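Local atomic coordinates of hemopexin fold protein CP4 (Vigna unguiculata, PDB entry 3OYO), a protein that is a calcium-binding seed protein of the four-bladed hemopexin fold whose precise role is not firmly established. Residues Y24-Y29 with T37-L42; R9-Y14 with I84-G89; G188-R193 with I209-D214; G78-Y83 with P99-E104; F106-N111 with S145-G150. All coordinates share one frame; numbering follows the deposited sequence.

Contact 1 (Y24-Y29 with T37-L42); sequences YVRLHY and TILTNL
R26 pairs with both L39 and T40 across antiparallel strands 23-28 and 37-44: R26 O accepts from L39 N at 2.8 Å and T40 N at 3.1 Å, a classic beta bulge that shifts the register by one before H28 and T37 pair regularly. The arginine also grips T40 side-on. R26 NE reaches T40 OG1 at 2.8 Å and NH2 reaches the same oxygen at 3.1 Å, with OG1 lying in the guanidinium plane. The chain leaves CB with CG anti to the backbone N and bends at chi3 (55°), which swings this edge onto T40, while L39 CB sits over one guanidinium face. A water joins T40 OG1, at 2.9 Å, to Y24 OH. Apolar contacts add to this: L27 CD2 presses tightly on I38 CG1 at 3.4 Å, and V25 CG1 lies 3.8 Å from L42 CB. Strand 37-44 is outermost in its four-stranded sheet; on the other flank, strand 15-20 supplies E15, which forms a salt bridge with R26 NH1.

Contact 2 (R9-Y14 with I84-G89); sequences RSSSEY and IDYAPG
An ST turn at S10, in the loop between strands 6-9 and 15-20, meets Y86 and P88 just past the end of strand 80-85, so the contact joins the first and second blades of the propeller. S10 OG, set anti to its backbone N (chi1 175°), accepts from S12 N at 2.7 Å and fixes the turn. This presents S11 N to the phenol: S11 N donates to Y86 OH at 2.9 Å, with the nitrogen in the plane of the ring at its edge, although the N-H...O angle of 130° shows a bent bond. S10 OG also stands at the ring edge, 3.9 Å from Y86 CE2. S11 OG packs on P88 CG at 3.3 Å; its firmer polar partner is the hydroxyl of S71, and its approach to Y86 OH at 3.5 Å is at most weak. A phenylalanine at Y86 would lack the hydroxyl and would probably leave S11 N without its acceptor, loosening the link between the blades. Around the pair, F8 meets the Y86 ring, the S10 side chain touches E15 and Y17 of strand 15-20, and backbone bonds tie Y86 to S71, just before strand 72-77.

Contact 3 (G188-R193 with I209-D214); sequences GQNYVR and IRPILD
Y191 and R210 form the hydrogen-bonded pair of this short antiparallel ladder: Y191 N donates to R210 O at 2.9 Å and R210 N to Y191 O at 3.0 Å. A third backbone bond lies where 209-214 enters helix 212-215, I212 N giving a nearly straight 2.8 Å bond (170°) to Q189 O. That carbonyl, just before strand 190-195, also accepts from a water at 3.0 Å, and the same water accepts from L213 N, so two N-H groups of the first helical turn are served by it, directly or through water. A weaker layer consists of CA-H...O contacts, N190 CA approaching R210 O and I209 CA approaching Y191 O. Among side chains, Y191 CG lies between its backbone N and carbonyl carbon (chi1 88°), which sets the ring alongside R210 with CE1 3.8 Å from R210 CB and P211 O at the ring edge; ring and guanidinium planes are 65° apart. V192 CG2 meets I209 CG1 at 4.0 Å, and I212 CG1 lies equally far from Y191 CB, while W216 packs edge-to-face with the Y191 ring. This is a hemopexin blade whose outermost strand, 205-211, runs straight into a short helix, with P211 at the N-cap.

Contact 4 (G78-Y83 with P99-E104); sequences GNHSAY and PTTIAE
H80 and T101 form a non-hydrogen-bonded pair, their side chains diverging, where an outer blade strand, 98-101, passes into helix 102-105, and T101 with E104 forms a capping box at that helix start. The strands pair antiparallel. S81 N donates to T100 O at 2.9 Å, T100 N returns a bond to S81 O, and I102 N reaches N79 O at 2.8 Å from above the carbonyl plane, 48° out of it. In the box, E104 N donates to T101 OG1 at 3.3 Å, while T101 N reaches E104 OE2 at 3.1 Å on the anti lone pair. T101 OG1 donates to the same OE2 at 3.0 Å, meeting it from above the carboxylate plane. The torsion of T101 that places OG1 between its backbone N and carbonyl carbon (chi1 63°) turns the hydroxyl to the helix and leaves CG2 beside H80 NE2, at 3.8 Å. The imidazole brings CD2 edge-on to T100 O at 3.2 Å. Deeper in, I102 CD1 lies 3.5 Å from G78 O; the backbone N of G78 is hydrogen-bonded to D63, a calcium ligand. Two donors thus converge on one carboxylate oxygen at the N-terminal end of a helix, and both they and the helix end would be expected to favour the ionised form of E104.

Contact 5 (F106-N111 with S145-G150); sequences FPVLNN and SKQLVG
The F106 ring and the K146 side chain cross at about a right angle, with F106 CD1 3.9 Å from K146 CG; the Y74 ring packs against F106 at about 55°. K146 NZ stands 5.6 Å from the ring centroid, 29° off the ring normal, too long for more than a weak cation-pi attraction; the chain, extended beyond CG (chi2 -172°), carries NZ to its firmer partner, the carbonyl of M105. This is an interblade joint of the propeller: F106, just after helix 102-105, and the 3-10 turn 107-109 pack on the start of strand 147-154, where K146 and Q147 make a G1 beta bulge against strand 137-142 and where S145 OG accepts from Q147 N in an ST turn. V108 is the wedge. Its CG1 touches K146 O at 3.3 Å and Q147 OE1 at 3.6 Å, while CG2 lies 3.6 Å from L148 CD2, the valine and leucine side chains sliding past each other in opposite directions. L148 CD2 also reaches L109 CD2 at 3.8 Å. An alanine in place of L148 would probably open a gap beside V108 and L109, whose methyl groups would lose their shared partner. Alongside this apolar patch runs one polar bridge, a water that accepts from V108 N at 3.1 Å and donates to K146 O at 2.6 Å.

How the contacts relate
Contacts 1, 3 and 4 each pair neighbouring strands of one blade, whereas contacts 2 and 5 join separate blades, and the chemistry follows: ladders of backbone bonds in the former, joined in contact 1 by an arginine-threonine side-chain grip, one bent N-H to phenol bond in contact 2, apolar packing with a bridging water in contact 5. All are partly buried. Contacts 3 and 4 repeat one strand-to-helix layout on opposite sides of the chain's centre, but the capping box belongs to contact 4, with proline at that position in contact 3. Strand 80-85 serves contacts 2 and 4, Y29 N probably bonds Y14 O between contacts 1 and 2, and I102 packs on L109 between contacts 4 and 5.

Contact 1 (Y24-Y29 with T37-L42)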
# COMPACT_ATOMS: atom_id res chain seq x y z
N TYR A 24 4.16 -9.61 8.74
CA TYR A 24 2.84 -9.22 8.22
C TYR A 24 1.70 -10.07 8.84
O TYR A 24 1.92 -11.12 9.51
CB TYR A 24 2.83 -9.41 6.68
CG TYR A 24 2.54 -10.85 6.28
CD1 TYR A 24 3.51 -11.86 6.47
CD2 TYR A 24 1.28 -11.22 5.79
CE1 TYR A 24 3.23 -13.20 6.16
CE2 TYR A 24 0.97 -12.57 5.51
CZ TYR A 24 1.97 -13.56 5.70
OH TYR A 24 1.72 -14.90 5.45
N VAL A 25 0.47 -9.63 8.57
CA VAL A 25 -0.77 -10.34 8.95
C VAL A 25 -1.68 -10.24 7.76
O VAL A 25 -1.52 -9.35 6.91
CB VAL A 25 -1.46 -9.72 10.21
CG1 VAL A 25 -0.55 -9.87 11.43
CG2 VAL A 25 -1.82 -8.24 10.00
N ARG A 26 -2.60 -11.18 7.67
CA ARG A 26 -3.63 -11.14 6.65
C ARG A 26 -4.95 -11.01 7.39
O ARG A 26 -5.26 -11.83 8.25
CB ARG A 26 -3.61 -12.44 5.81
CG ARG A 26 -4.69 -12.51 4.78
CD ARG A 26 -4.56 -13.78 3.97
NE ARG A 26 -4.55 -14.95 4.85
CZ ARG A 26 -5.50 -15.86 4.85
NH1 ARG A 26 -6.50 -15.76 3.96
NH2 ARG A 26 -5.43 -16.89 5.69
N LEU A 27 -5.73 -9.99 7.04
CA LEU A 27 -7.00 -9.72 7.71
C LEU A 27 -8.22 -9.83 6.81
O LEU A 27 -8.16 -9.53 5.61
CB LEU A 27 -7.08 -8.33 8.34
CG LEU A 27 -6.08 -7.63 9.23
CD1 LEU A 27 -6.82 -6.48 9.85
CD2 LEU A 27 -5.47 -8.57 10.31
N HIS A 28 -9.33 -10.22 7.42
CA HIS A 28 -10.61 -10.12 6.78
C HIS A 28 -11.24 -8.89 7.42
O HIS A 28 -11.25 -8.73 8.64
CB HIS A 28 -11.47 -11.37 7.02
CG HIS A 28 -12.89 -11.18 6.60
ND1 HIS A 28 -13.29 -11.30 5.29
CD2 HIS A 28 -14.00 -10.84 7.30
CE1 HIS A 28 -14.57 -11.03 5.19
NE2 HIS A 28 -15.03 -10.76 6.40
N TYR A 29 -11.74 -7.98 6.59
CA TYR A 29 -12.29 -6.76 7.13
C TYR A 29 -13.72 -6.53 6.62
O TYR A 29 -14.15 -7.13 5.63
CB TYR A 29 -11.34 -5.58 6.83
CG TYR A 29 -11.21 -5.23 5.35
CD1 TYR A 29 -10.55 -6.10 4.46
CD2 TYR A 29 -11.77 -4.05 4.84
CE1 TYR A 29 -10.45 -5.80 3.10
CE2 TYR A 29 -11.65 -3.73 3.49
CZ TYR A 29 -11.02 -4.61 2.63
OH TYR A 29 -10.95 -4.32 1.30
N THR A 37 -11.08 -9.38 11.46
CA THR A 37 -10.56 -10.67 11.96
C THR A 37 -9.21 -11.08 11.30
O THR A 37 -9.04 -10.96 10.07
CB THR A 37 -11.65 -11.74 11.76
OG1 THR A 37 -12.46 -11.83 12.94
CG2 THR A 37 -11.09 -13.10 11.42
N ILE A 38 -8.28 -11.55 12.13
CA ILE A 38 -7.01 -12.08 11.64
C ILE A 38 -7.10 -13.50 11.07
O ILE A 38 -7.46 -14.47 11.77
CB ILE A 38 -5.90 -12.04 12.71
CG1 ILE A 38 -5.56 -10.58 13.09
CG2 ILE A 38 -4.61 -12.74 12.16
CD1 ILE A 38 -4.96 -10.44 14.45
N LEU A 39 -6.77 -13.62 9.80
CA LEU A 39 -6.80 -14.90 9.16
C LEU A 39 -5.40 -15.50 9.18
O LEU A 39 -5.25 -16.73 9.25
CB LEU A 39 -7.34 -14.80 7.74
CG LEU A 39 -8.73 -14.19 7.53
CD1 LEU A 39 -9.01 -14.03 6.05
CD2 LEU A 39 -9.85 -15.04 8.15
N THR A 40 -4.38 -14.65 9.09
CA THR A 40 -3.00 -15.14 9.21
C THR A 40 -2.28 -14.36 10.29
O THR A 40 -2.02 -13.17 10.12
CB THR A 40 -2.19 -15.00 7.91
OG1 THR A 40 -2.80 -15.77 6.90
CG2 THR A 40 -0.80 -15.55 8.14
N ASN A 41 -1.97 -15.04 11.39
CA ASN A 41 -1.22 -14.45 12.51
C ASN A 41 0.11 -13.86 12.10
O ASN A 41 0.71 -14.27 11.10
CB ASN A 41 -1.02 -15.47 13.62
CG ASN A 41 -2.24 -15.58 14.50
OD1 ASN A 41 -2.68 -14.58 15.07
ND2 ASN A 41 -2.80 -16.79 14.61
N LEU A 42 0.55 -12.86 12.87
CA LEU A 42 1.77 -12.14 12.59
C LEU A 42 2.89 -13.15 12.40
O LEU A 42 3.07 -14.03 13.25
CB LEU A 42 2.13 -11.19 13.72
CG LEU A 42 3.38 -10.28 13.53
CD1 LEU A 42 3.01 -9.01 12.77
CD2 LEU A 42 3.93 -9.86 14.93
O HOH W 1 -1.16 -15.49 4.47

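Contact 2 (R9-Y14 with I84-G89)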
# COMPACT_ATOMS: atom_id res chain seq x y z
N ARG A 9 -4.55 -4.91 -0.99
CA ARG A 9 -5.70 -5.75 -0.86
C ARG A 9 -5.55 -6.98 -1.71
O ARG A 9 -4.97 -6.94 -2.81
CB ARG A 9 -6.97 -5.00 -1.17
CG ARG A 9 -7.28 -4.85 -2.61
CD ARG A 9 -8.74 -4.60 -2.65
NE ARG A 9 -9.30 -4.66 -3.98
CZ ARG A 9 -8.90 -3.94 -5.02
NH1 ARG A 9 -7.84 -3.13 -4.97
NH2 ARG A 9 -9.55 -4.08 -6.17
N SER A 10 -6.06 -8.07 -1.16
CA SER A 10 -6.00 -9.37 -1.79
C SER A 10 -7.02 -9.60 -2.93
O SER A 10 -8.01 -8.86 -3.10
CB SER A 10 -6.22 -10.44 -0.74
OG SER A 10 -6.28 -11.72 -1.37
N SER A 11 -6.74 -10.66 -3.70
CA SER A 11 -7.66 -11.17 -4.70
C SER A 11 -8.83 -11.82 -3.95
O SER A 11 -9.93 -11.90 -4.49
CB SER A 11 -6.97 -12.18 -5.62
OG SER A 11 -6.23 -13.13 -4.87
N SER A 12 -8.60 -12.27 -2.72
CA SER A 12 -9.70 -12.77 -1.88
C SER A 12 -10.53 -11.59 -1.36
O SER A 12 -10.02 -10.64 -0.77
CB SER A 12 -9.20 -13.61 -0.72
OG SER A 12 -8.48 -14.77 -1.14
N GLU A 13 -11.82 -11.67 -1.58
CA GLU A 13 -12.75 -10.62 -1.16
C GLU A 13 -12.66 -10.27 0.33
O GLU A 13 -12.75 -11.13 1.21
CB GLU A 13 -14.18 -11.04 -1.50
CG GLU A 13 -14.42 -11.05 -3.00
CD GLU A 13 -14.68 -9.66 -3.55
OE1 GLU A 13 -15.39 -8.89 -2.88
OE2 GLU A 13 -14.17 -9.33 -4.64
N TYR A 14 -12.51 -8.97 0.57
CA TYR A 14 -12.42 -8.40 1.92
C TYR A 14 -11.30 -8.96 2.75
O TYR A 14 -11.40 -9.11 3.94
CB TYR A 14 -13.78 -8.47 2.62
CG TYR A 14 -14.66 -7.45 2.00
CD1 TYR A 14 -15.47 -7.76 0.90
CD2 TYR A 14 -14.59 -6.14 2.41
CE1 TYR A 14 -16.22 -6.79 0.25
CE2 TYR A 14 -15.34 -5.16 1.78
CZ TYR A 14 -16.15 -5.48 0.71
OH TYR A 14 -16.83 -4.45 0.11
N ILE A 84 5.06 -9.62 -8.21
CA ILE A 84 4.89 -10.96 -7.63
C ILE A 84 3.49 -11.54 -7.89
O ILE A 84 2.54 -10.82 -8.21
CB ILE A 84 5.16 -10.94 -6.11
CG1 ILE A 84 4.05 -10.18 -5.36
CG2 ILE A 84 6.55 -10.32 -5.84
CD1 ILE A 84 4.10 -10.35 -3.84
N ASP A 85 3.37 -12.85 -7.81
CA ASP A 85 2.07 -13.47 -7.83
C ASP A 85 2.06 -14.24 -6.51
O ASP A 85 2.83 -15.18 -6.32
CB ASP A 85 1.93 -14.42 -9.01
CG ASP A 85 0.53 -15.09 -9.05
OD1 ASP A 85 0.07 -15.65 -8.04
OD2 ASP A 85 -0.13 -15.02 -10.10
N TYR A 86 1.21 -13.81 -5.58
CA TYR A 86 1.23 -14.42 -4.23
C TYR A 86 0.36 -15.67 -4.15
O TYR A 86 0.40 -16.37 -3.15
CB TYR A 86 0.82 -13.42 -3.12
CG TYR A 86 -0.45 -12.69 -3.39
CD1 TYR A 86 -0.43 -11.50 -4.16
CD2 TYR A 86 -1.65 -13.13 -2.87
CE1 TYR A 86 -1.59 -10.80 -4.43
CE2 TYR A 86 -2.85 -12.42 -3.14
CZ TYR A 86 -2.80 -11.28 -3.93
OH TYR A 86 -3.93 -10.58 -4.22
N ALA A 87 -0.39 -15.96 -5.22
CA ALA A 87 -1.10 -17.25 -5.31
C ALA A 87 -1.80 -17.70 -3.99
O ALA A 87 -1.44 -18.72 -3.41
CB ALA A 87 -0.15 -18.32 -5.82
N PRO A 88 -2.81 -16.95 -3.53
CA PRO A 88 -3.46 -17.24 -2.25
C PRO A 88 -3.89 -18.73 -2.12
O PRO A 88 -4.51 -19.28 -3.01
CB PRO A 88 -4.68 -16.32 -2.25
CG PRO A 88 -4.38 -15.28 -3.17
CD PRO A 88 -3.48 -15.85 -4.23
N GLY A 89 -3.52 -19.36 -1.01
CA GLY A 89 -3.92 -20.73 -0.72
C GLY A 89 -3.09 -21.84 -1.34
O GLY A 89 -3.51 -22.98 -1.34

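Contact 3 (G188-R193 with I209-D214)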
# COMPACT_ATOMS: atom_id res chain seq x y z
N GLY A 188 1.85 7.19 10.86
CA GLY A 188 2.27 6.90 12.25
C GLY A 188 1.40 5.86 12.93
O GLY A 188 1.42 4.69 12.54
N GLN A 189 0.61 6.31 13.91
CA GLN A 189 -0.29 5.48 14.69
C GLN A 189 -1.76 5.65 14.26
O GLN A 189 -2.63 4.92 14.73
CB GLN A 189 -0.24 5.91 16.16
CG GLN A 189 1.09 5.76 16.84
CD GLN A 189 1.05 6.18 18.32
OE1 GLN A 189 2.07 6.14 19.01
NE2 GLN A 189 -0.13 6.58 18.81
N ASN A 190 -2.00 6.60 13.36
CA ASN A 190 -3.35 6.95 12.92
C ASN A 190 -3.70 6.51 11.50
O ASN A 190 -2.82 6.11 10.73
CB ASN A 190 -3.50 8.48 13.04
CG ASN A 190 -3.31 8.95 14.47
OD1 ASN A 190 -4.00 8.46 15.37
ND2 ASN A 190 -2.38 9.86 14.69
N TYR A 191 -5.00 6.57 11.18
CA TYR A 191 -5.49 6.23 9.86
C TYR A 191 -6.79 7.01 9.61
O TYR A 191 -7.42 7.54 10.54
CB TYR A 191 -5.71 4.70 9.70
CG TYR A 191 -7.11 4.26 10.13
CD1 TYR A 191 -7.47 4.26 11.48
CD2 TYR A 191 -8.05 3.85 9.19
CE1 TYR A 191 -8.75 3.91 11.87
CE2 TYR A 191 -9.35 3.48 9.59
CZ TYR A 191 -9.68 3.53 10.93
OH TYR A 191 -10.95 3.19 11.31
N VAL A 192 -7.18 7.05 8.34
CA VAL A 192 -8.41 7.67 7.97
C VAL A 192 -8.93 6.97 6.71
O VAL A 192 -8.17 6.39 5.93
CB VAL A 192 -8.21 9.20 7.66
CG1 VAL A 192 -7.49 9.39 6.36
CG2 VAL A 192 -9.56 9.93 7.65
N ARG A 193 -10.23 7.09 6.52
CA ARG A 193 -10.90 6.57 5.34
C ARG A 193 -11.20 7.70 4.36
O ARG A 193 -11.53 8.82 4.77
CB ARG A 193 -12.22 5.87 5.74
CG ARG A 193 -12.98 5.25 4.58
CD ARG A 193 -14.16 4.38 5.06
NE ARG A 193 -15.09 5.10 5.92
CZ ARG A 193 -16.27 5.58 5.55
NH1 ARG A 193 -16.70 5.47 4.28
NH2 ARG A 193 -17.01 6.17 6.44
N ILE A 209 -10.03 11.38 11.51
CA ILE A 209 -8.82 10.60 11.74
C ILE A 209 -8.90 9.93 13.09
O ILE A 209 -9.39 10.54 14.03
CB ILE A 209 -7.60 11.50 11.64
CG1 ILE A 209 -7.61 12.21 10.27
CG2 ILE A 209 -6.29 10.71 11.94
CD1 ILE A 209 -6.54 13.28 10.14
N ARG A 210 -8.44 8.66 13.16
CA ARG A 210 -8.58 7.81 14.35
C ARG A 210 -7.31 7.00 14.59
O ARG A 210 -6.53 6.78 13.67
CB ARG A 210 -9.71 6.80 14.16
CG ARG A 210 -11.07 7.39 14.25
CD ARG A 210 -12.09 6.42 13.74
NE ARG A 210 -13.39 7.08 13.71
CZ ARG A 210 -14.50 6.59 13.17
NH1 ARG A 210 -14.49 5.40 12.57
NH2 ARG A 210 -15.63 7.30 13.22
N PRO A 211 -7.09 6.58 15.84
CA PRO A 211 -5.95 5.73 16.12
C PRO A 211 -6.20 4.37 15.49
O PRO A 211 -7.30 3.84 15.55
CB PRO A 211 -5.92 5.66 17.65
CG PRO A 211 -6.65 6.92 18.11
CD PRO A 211 -7.77 6.99 17.10
N ILE A 212 -5.16 3.82 14.88
CA ILE A 212 -5.25 2.52 14.22
C ILE A 212 -5.80 1.42 15.14
O ILE A 212 -6.65 0.58 14.75
CB ILE A 212 -3.84 2.10 13.67
CG1 ILE A 212 -3.43 3.03 12.52
CG2 ILE A 212 -3.86 0.66 13.19
CD1 ILE A 212 -1.89 2.90 12.08
N LEU A 213 -5.31 1.40 16.36
CA LEU A 213 -5.71 0.39 17.32
C LEU A 213 -7.14 0.53 17.78
O LEU A 213 -7.64 -0.36 18.42
CB LEU A 213 -4.74 0.38 18.52
CG LEU A 213 -3.29 -0.00 18.17
CD1 LEU A 213 -2.43 0.11 19.41
CD2 LEU A 213 -3.20 -1.35 17.57
N ASP A 214 -7.81 1.61 17.40
CA ASP A 214 -9.23 1.77 17.68
C ASP A 214 -10.10 1.42 16.50
O ASP A 214 -11.22 0.94 16.66
CB ASP A 214 -9.55 3.21 18.14
CG ASP A 214 -8.99 3.50 19.49
OD1 ASP A 214 -8.98 2.60 20.34
OD2 ASP A 214 -8.54 4.63 19.73
O HOH W 2 -3.35 3.25 17.16

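Contact 4 (G78-Y83 with P99-E104)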
# COMPACT_ATOMS: atom_id res chain seq x y z
N GLY A 78 13.01 -0.13 0.34
CA GLY A 78 14.05 0.84 -0.04
C GLY A 78 13.94 1.20 -1.52
O GLY A 78 12.85 1.53 -2.02
N ASN A 79 15.06 1.11 -2.22
CA ASN A 79 15.13 1.41 -3.66
C ASN A 79 14.91 0.16 -4.54
O ASN A 79 15.36 0.12 -5.68
CB ASN A 79 16.50 2.07 -4.02
CG ASN A 79 17.70 1.08 -4.01
OD1 ASN A 79 18.62 1.22 -4.82
ND2 ASN A 79 17.72 0.13 -3.08
N HIS A 80 14.23 -0.86 -3.99
CA HIS A 80 14.04 -2.13 -4.69
C HIS A 80 12.57 -2.48 -4.87
O HIS A 80 11.73 -2.20 -4.00
CB HIS A 80 14.80 -3.28 -3.99
CG HIS A 80 16.26 -3.27 -4.32
ND1 HIS A 80 17.19 -2.69 -3.49
CD2 HIS A 80 16.92 -3.64 -5.44
CE1 HIS A 80 18.37 -2.72 -4.09
NE2 HIS A 80 18.23 -3.31 -5.26
N SER A 81 12.31 -3.15 -5.99
CA SER A 81 10.94 -3.55 -6.41
C SER A 81 10.84 -4.99 -6.96
O SER A 81 11.81 -5.58 -7.47
CB SER A 81 10.37 -2.53 -7.42
OG SER A 81 8.99 -2.78 -7.70
N ALA A 82 9.66 -5.58 -6.83
CA ALA A 82 9.40 -6.86 -7.47
C ALA A 82 7.93 -6.91 -7.84
O ALA A 82 7.08 -6.31 -7.15
CB ALA A 82 9.78 -8.07 -6.56
N TYR A 83 7.63 -7.56 -8.98
CA TYR A 83 6.25 -7.85 -9.34
C TYR A 83 6.13 -9.30 -8.93
O TYR A 83 7.01 -10.10 -9.23
CB TYR A 83 6.03 -7.63 -10.84
CG TYR A 83 4.56 -7.57 -11.22
CD1 TYR A 83 3.66 -6.84 -10.45
CD2 TYR A 83 4.06 -8.26 -12.32
CE1 TYR A 83 2.31 -6.79 -10.76
CE2 TYR A 83 2.68 -8.23 -12.64
CZ TYR A 83 1.81 -7.50 -11.84
OH TYR A 83 0.44 -7.44 -12.14
N PRO A 99 14.06 -9.45 -8.04
CA PRO A 99 14.21 -8.05 -7.59
C PRO A 99 15.09 -7.16 -8.51
O PRO A 99 16.09 -7.61 -9.03
CB PRO A 99 14.85 -8.21 -6.21
CG PRO A 99 14.52 -9.63 -5.81
CD PRO A 99 14.67 -10.39 -7.08
N THR A 100 14.69 -5.91 -8.70
CA THR A 100 15.44 -4.92 -9.49
C THR A 100 15.27 -3.65 -8.67
O THR A 100 14.59 -3.65 -7.64
CB THR A 100 14.85 -4.72 -10.91
OG1 THR A 100 13.56 -4.10 -10.81
CG2 THR A 100 14.65 -6.01 -11.61
N THR A 101 15.89 -2.57 -9.11
CA THR A 101 15.77 -1.32 -8.36
C THR A 101 14.47 -0.69 -8.86
O THR A 101 13.91 -1.10 -9.89
CB THR A 101 16.94 -0.34 -8.63
OG1 THR A 101 16.91 0.03 -10.01
CG2 THR A 101 18.34 -0.93 -8.26
N ILE A 102 14.00 0.31 -8.14
CA ILE A 102 12.80 1.06 -8.55
C ILE A 102 12.91 1.67 -9.96
O ILE A 102 12.01 1.48 -10.78
CB ILE A 102 12.42 2.14 -7.50
CG1 ILE A 102 11.76 1.45 -6.29
CG2 ILE A 102 11.48 3.11 -8.10
CD1 ILE A 102 11.42 2.38 -5.11
N ALA A 103 14.03 2.35 -10.24
CA ALA A 103 14.25 2.98 -11.56
C ALA A 103 14.33 1.96 -12.68
O ALA A 103 13.98 2.26 -13.82
CB ALA A 103 15.51 3.84 -11.52
N GLU A 104 14.80 0.76 -12.38
CA GLU A 104 14.83 -0.30 -13.41
C GLU A 104 13.47 -0.89 -13.63
O GLU A 104 13.14 -1.24 -14.76
CB GLU A 104 15.80 -1.42 -13.03
CG GLU A 104 17.22 -1.02 -13.20
CD GLU A 104 18.18 -1.98 -12.54
OE1 GLU A 104 19.21 -2.30 -13.16
OE2 GLU A 104 17.90 -2.43 -11.40

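Contact 5 (F106-N111 with S145-G150)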
# COMPACT_ATOMS: atom_id res chain seq x y z
N PHE A 106 10.63 0.80 -13.14
CA PHE A 106 9.82 1.90 -13.70
C PHE A 106 10.72 3.06 -14.14
O PHE A 106 10.93 4.03 -13.36
CB PHE A 106 8.82 2.44 -12.66
CG PHE A 106 7.87 1.40 -12.13
CD1 PHE A 106 6.78 0.97 -12.90
CD2 PHE A 106 8.08 0.81 -10.86
CE1 PHE A 106 5.92 0.00 -12.41
CE2 PHE A 106 7.18 -0.16 -10.38
CZ PHE A 106 6.10 -0.53 -11.15
N PRO A 107 11.30 2.96 -15.36
CA PRO A 107 12.18 4.04 -15.83
C PRO A 107 11.63 5.47 -15.72
O PRO A 107 12.43 6.42 -15.58
CB PRO A 107 12.44 3.64 -17.28
CG PRO A 107 12.50 2.12 -17.17
CD PRO A 107 11.29 1.84 -16.32
N VAL A 108 10.30 5.64 -15.76
CA VAL A 108 9.70 6.97 -15.62
C VAL A 108 10.05 7.62 -14.24
O VAL A 108 9.97 8.86 -14.06
CB VAL A 108 8.16 6.96 -15.79
CG1 VAL A 108 7.74 6.54 -17.25
CG2 VAL A 108 7.49 6.08 -14.68
N LEU A 109 10.42 6.77 -13.27
CA LEU A 109 10.72 7.27 -11.92
C LEU A 109 12.21 7.59 -11.76
O LEU A 109 12.64 8.15 -10.73
CB LEU A 109 10.24 6.27 -10.83
CG LEU A 109 8.76 5.85 -10.92
CD1 LEU A 109 8.35 4.97 -9.68
CD2 LEU A 109 7.93 7.09 -10.92
N ASN A 110 13.00 7.27 -12.78
CA ASN A 110 14.43 7.53 -12.74
C ASN A 110 14.66 9.01 -12.46
O ASN A 110 14.02 9.86 -13.07
CB ASN A 110 15.09 7.11 -14.04
CG ASN A 110 16.56 6.83 -13.87
OD1 ASN A 110 17.19 7.31 -12.94
ND2 ASN A 110 17.12 6.04 -14.77
N ASN A 111 15.55 9.31 -11.52
CA ASN A 111 15.96 10.69 -11.17
C ASN A 111 14.88 11.51 -10.50
O ASN A 111 14.96 12.74 -10.53
CB ASN A 111 16.54 11.45 -12.40
CG ASN A 111 17.86 10.88 -12.85
OD1 ASN A 111 18.13 10.73 -14.05
ND2 ASN A 111 18.66 10.46 -11.90
N SER A 145 1.45 0.03 -18.90
CA SER A 145 2.29 0.77 -19.80
C SER A 145 3.52 1.26 -19.07
O SER A 145 4.58 1.44 -19.68
CB SER A 145 1.52 1.96 -20.37
OG SER A 145 1.37 2.97 -19.40
N LYS A 146 3.38 1.46 -17.76
CA LYS A 146 4.46 1.90 -16.87
C LYS A 146 4.75 3.38 -17.08
O LYS A 146 5.85 3.84 -16.80
CB LYS A 146 5.74 1.05 -17.05
CG LYS A 146 5.68 -0.33 -16.41
CD LYS A 146 7.05 -0.99 -16.47
CE LYS A 146 7.02 -2.35 -15.86
NZ LYS A 146 8.39 -2.86 -15.94
N GLN A 147 3.74 4.10 -17.61
CA GLN A 147 3.86 5.52 -17.88
C GLN A 147 3.16 6.35 -16.82
O GLN A 147 2.20 5.91 -16.20
CB GLN A 147 3.33 5.85 -19.28
CG GLN A 147 4.09 5.10 -20.42
CD GLN A 147 5.66 5.26 -20.36
OE1 GLN A 147 6.20 6.38 -20.48
NE2 GLN A 147 6.38 4.12 -20.17
N LEU A 148 3.68 7.54 -16.57
CA LEU A 148 3.08 8.43 -15.59
C LEU A 148 1.82 9.07 -16.17
O LEU A 148 1.69 9.23 -17.39
CB LEU A 148 4.07 9.52 -15.17
CG LEU A 148 5.34 9.07 -14.43
CD1 LEU A 148 6.22 10.30 -14.17
CD2 LEU A 148 5.10 8.32 -13.10
N VAL A 149 0.89 9.40 -15.29
CA VAL A 149 -0.36 10.07 -15.68
C VAL A 149 -0.40 11.36 -14.86
O VAL A 149 -0.55 11.31 -13.65
CB VAL A 149 -1.65 9.23 -15.35
CG1 VAL A 149 -2.92 10.01 -15.76
CG2 VAL A 149 -1.61 7.88 -16.05
N GLY A 150 -0.31 12.49 -15.54
CA GLY A 150 -0.29 13.79 -14.87
C GLY A 150 1.09 14.14 -14.32
O GLY A 150 2.07 13.38 -14.47
O HOH W 3 8.41 3.36 -16.53